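Local atomic coordinates of methanol--corrinoid protein co-methyltransferase (Methanosarcina barkeri, PDB entry 2I2X), a protein that transfers the methyl group of methanol to the cob(I)amide cofactor carried by its partner MtaC, the first step of methanogenesis from methanol. Residues 53-58 / 95-100. Sequence-based numbering, arbitrary orientation.
Sequences ASKEKL and PSWGAE
K55, in the first turn of helix 55-76, lies along one face of the W97 indole, near the start of helix 95-116, and ends at E100 one turn further on. The methylenes pack tightly: CB sits over the ring near its rim, 3.6 Å from W97 CZ2, and with CG anti to the backbone N (chi1 -173°) and chi2 extended, CD lies over the five-membered ring in a CH-pi contact, 3.6 Å from its centroid. At the ring edge L58 CD2 meets W97 CE3 at 4.0 Å on the buried side, L58 also packing on M91. On the solvent side a bend at chi3 (82°) turns the chain off the indole, and both carboxylate oxygens of E100 hold NZ in a salt bridge, 2.7 Å from OE1 and from OE2, met from above their plane. An alanine at W97 removes the indole under the K55 methylenes and would probably leave the lysine less well held toward E100. The two helices, the first N-capped by S54, flank strand 80-86 in sequence as successive crossovers of the TIM barrel. Two bonds to one ammonium would favour an ionised pair, and the nearby E56 carboxylate probably adds to the demand for positive charge.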
ATOM      1  N   ALA A  53      -3.595  10.919 -22.369  1.00 30.94           N
ATOM      2  CA  ALA A  53      -3.339  11.607 -23.649  1.00 31.87           C
ATOM      3  C   ALA A  53      -4.261  11.092 -24.767  1.00 32.30           C
ATOM      4  O   ALA A  53      -5.182  11.795 -25.190  1.00 33.26           O
ATOM      5  CB  ALA A  53      -1.857  11.502 -24.064  1.00 31.75           C
ATOM      6  N   SER A  54      -4.037   9.857 -25.203  1.00 32.11           N
ATOM      7  CA  SER A  54      -4.822   9.246 -26.262  1.00 31.74           C
ATOM      8  C   SER A  54      -5.537   8.018 -25.743  1.00 31.17           C
ATOM      9  O   SER A  54      -5.131   7.439 -24.736  1.00 31.53           O
ATOM     10  CB  SER A  54      -3.903   8.816 -27.400  1.00 31.92           C
ATOM     11  OG  SER A  54      -3.008   7.792 -26.972  1.00 33.36           O
ATOM     12  N   LYS A  55      -6.567   7.603 -26.470  1.00 30.11           N
ATOM     13  CA  LYS A  55      -7.266   6.366 -26.214  1.00 29.42           C
ATOM     14  C   LYS A  55      -6.342   5.161 -26.153  1.00 29.52           C
ATOM     15  O   LYS A  55      -6.536   4.260 -25.345  1.00 29.66           O
ATOM     16  CB  LYS A  55      -8.303   6.141 -27.293  1.00 29.23           C
ATOM     17  CG  LYS A  55      -9.201   4.972 -27.021  1.00 28.53           C
ATOM     18  CD  LYS A  55     -10.275   4.847 -28.050  1.00 28.88           C
ATOM     19  CE  LYS A  55      -9.766   4.138 -29.273  1.00 29.08           C
ATOM     20  NZ  LYS A  55     -10.922   3.535 -29.944  1.00 30.04           N
ATOM     21  N   GLU A  56      -5.319   5.144 -26.990  1.00 29.52           N
ATOM     22  CA  GLU A  56      -4.478   3.958 -27.108  1.00 29.90           C
ATOM     23  C   GLU A  56      -3.543   3.798 -25.896  1.00 28.50           C
ATOM     24  O   GLU A  56      -3.302   2.682 -25.424  1.00 27.92           O
ATOM     25  CB  GLU A  56      -3.711   3.975 -28.436  1.00 30.46           C
ATOM     26  CG  GLU A  56      -4.617   3.822 -29.709  1.00 36.47           C
ATOM     27  CD  GLU A  56      -5.683   4.978 -29.964  1.00 42.62           C
ATOM     28  OE1 GLU A  56      -5.418   6.206 -29.713  1.00 41.58           O
ATOM     29  OE2 GLU A  56      -6.799   4.625 -30.443  1.00 44.17           O
ATOM     30  N   LYS A  57      -3.033   4.922 -25.402  1.00 27.34           N
ATOM     31  CA  LYS A  57      -2.219   4.950 -24.189  1.00 26.25           C
ATOM     32  C   LYS A  57      -3.051   4.524 -22.973  1.00 24.92           C
ATOM     33  O   LYS A  57      -2.546   3.830 -22.095  1.00 24.79           O
ATOM     34  CB  LYS A  57      -1.618   6.345 -23.963  1.00 26.71           C
ATOM     35  CG  LYS A  57      -0.337   6.638 -24.746  1.00 27.95           C
ATOM     36  CD  LYS A  57      -0.152   8.150 -24.975  1.00 31.19           C
ATOM     37  CE  LYS A  57       1.286   8.481 -25.404  1.00 32.48           C
ATOM     38  NZ  LYS A  57       1.513   9.951 -25.616  1.00 32.96           N
ATOM     39  N   LEU A  58      -4.319   4.941 -22.945  1.00 22.86           N
ATOM     40  CA  LEU A  58      -5.257   4.565 -21.904  1.00 21.16           C
ATOM     41  C   LEU A  58      -5.548   3.065 -21.876  1.00 20.40           C
ATOM     42  O   LEU A  58      -5.427   2.422 -20.831  1.00 19.80           O
ATOM     43  CB  LEU A  58      -6.550   5.339 -22.095  1.00 21.01           C
ATOM     44  CG  LEU A  58      -7.422   5.489 -20.861  1.00 20.32           C
ATOM     45  CD1 LEU A  58      -6.606   5.927 -19.647  1.00 19.67           C
ATOM     46  CD2 LEU A  58      -8.554   6.467 -21.133  1.00 20.58           C
ATOM     47  N   PRO A  95     -18.564   6.934 -25.128  1.00 19.43           N
ATOM     48  CA  PRO A  95     -18.891   5.543 -24.759  1.00 19.42           C
ATOM     49  C   PRO A  95     -17.942   4.448 -25.301  1.00 18.94           C
ATOM     50  O   PRO A  95     -17.639   3.493 -24.585  1.00 19.66           O
ATOM     51  CB  PRO A  95     -20.319   5.363 -25.288  1.00 18.96           C
ATOM     52  CG  PRO A  95     -20.894   6.748 -25.219  1.00 19.26           C
ATOM     53  CD  PRO A  95     -19.762   7.704 -25.509  1.00 19.07           C
ATOM     54  N   SER A  96     -17.472   4.581 -26.533  1.00 18.10           N
ATOM     55  CA  SER A  96     -16.674   3.518 -27.152  1.00 17.65           C
ATOM     56  C   SER A  96     -15.284   3.380 -26.468  1.00 17.37           C
ATOM     57  O   SER A  96     -14.681   2.324 -26.492  1.00 16.18           O
ATOM     58  CB  SER A  96     -16.553   3.733 -28.666  1.00 17.38           C
ATOM     59  OG  SER A  96     -15.759   4.892 -28.955  1.00 17.59           O
ATOM     60  N   TRP A  97     -14.807   4.451 -25.845  1.00 17.46           N
ATOM     61  CA  TRP A  97     -13.581   4.391 -25.042  1.00 18.05           C
ATOM     62  C   TRP A  97     -13.705   3.400 -23.879  1.00 17.92           C
ATOM     63  O   TRP A  97     -12.915   2.460 -23.751  1.00 18.88           O
ATOM     64  CB  TRP A  97     -13.216   5.771 -24.514  1.00 17.87           C
ATOM     65  CG  TRP A  97     -12.597   6.697 -25.538  1.00 19.16           C
ATOM     66  CD1 TRP A  97     -13.012   6.911 -26.831  1.00 19.44           C
ATOM     67  CD2 TRP A  97     -11.471   7.556 -25.333  1.00 20.85           C
ATOM     68  NE1 TRP A  97     -12.197   7.822 -27.440  1.00 19.25           N
ATOM     69  CE2 TRP A  97     -11.243   8.239 -26.546  1.00 20.77           C
ATOM     70  CE3 TRP A  97     -10.612   7.795 -24.247  1.00 21.55           C
ATOM     71  CZ2 TRP A  97     -10.193   9.157 -26.704  1.00 21.24           C
ATOM     72  CZ3 TRP A  97      -9.571   8.720 -24.406  1.00 22.47           C
ATOM     73  CH2 TRP A  97      -9.369   9.380 -25.632  1.00 20.31           C
ATOM     74  N   GLY A  98     -14.703   3.598 -23.039  1.00 17.35           N
ATOM     75  CA  GLY A  98     -14.983   2.650 -21.985  1.00 17.26           C
ATOM     76  C   GLY A  98     -15.213   1.250 -22.520  1.00 17.23           C
ATOM     77  O   GLY A  98     -14.732   0.283 -21.934  1.00 17.53           O
ATOM     78  N   ALA A  99     -15.933   1.128 -23.635  1.00 17.04           N
ATOM     79  CA  ALA A  99     -16.181  -0.197 -24.221  1.00 16.73           C
ATOM     80  C   ALA A  99     -14.868  -0.909 -24.571  1.00 16.43           C
ATOM     81  O   ALA A  99     -14.716  -2.105 -24.357  1.00 16.53           O
ATOM     82  CB  ALA A  99     -17.047  -0.075 -25.452  1.00 16.17           C
ATOM     83  N   GLU A 100     -13.924  -0.157 -25.110  1.00 15.91           N
ATOM     84  CA  GLU A 100     -12.726  -0.751 -25.628  1.00 16.14           C
ATOM     85  C   GLU A 100     -11.746  -1.083 -24.515  1.00 15.52           C
ATOM     86  O   GLU A 100     -11.040  -2.086 -24.595  1.00 15.49           O
ATOM     87  CB  GLU A 100     -12.090   0.140 -26.689  1.00 16.43           C
ATOM     88  CG  GLU A 100     -12.772   0.028 -28.030  1.00 18.29           C
ATOM     89  CD  GLU A 100     -12.167   0.962 -29.066  1.00 22.77           C
ATOM     90  OE1 GLU A 100     -10.929   0.895 -29.314  1.00 24.03           O
ATOM     91  OE2 GLU A 100     -12.943   1.762 -29.639  1.00 24.84           O
TER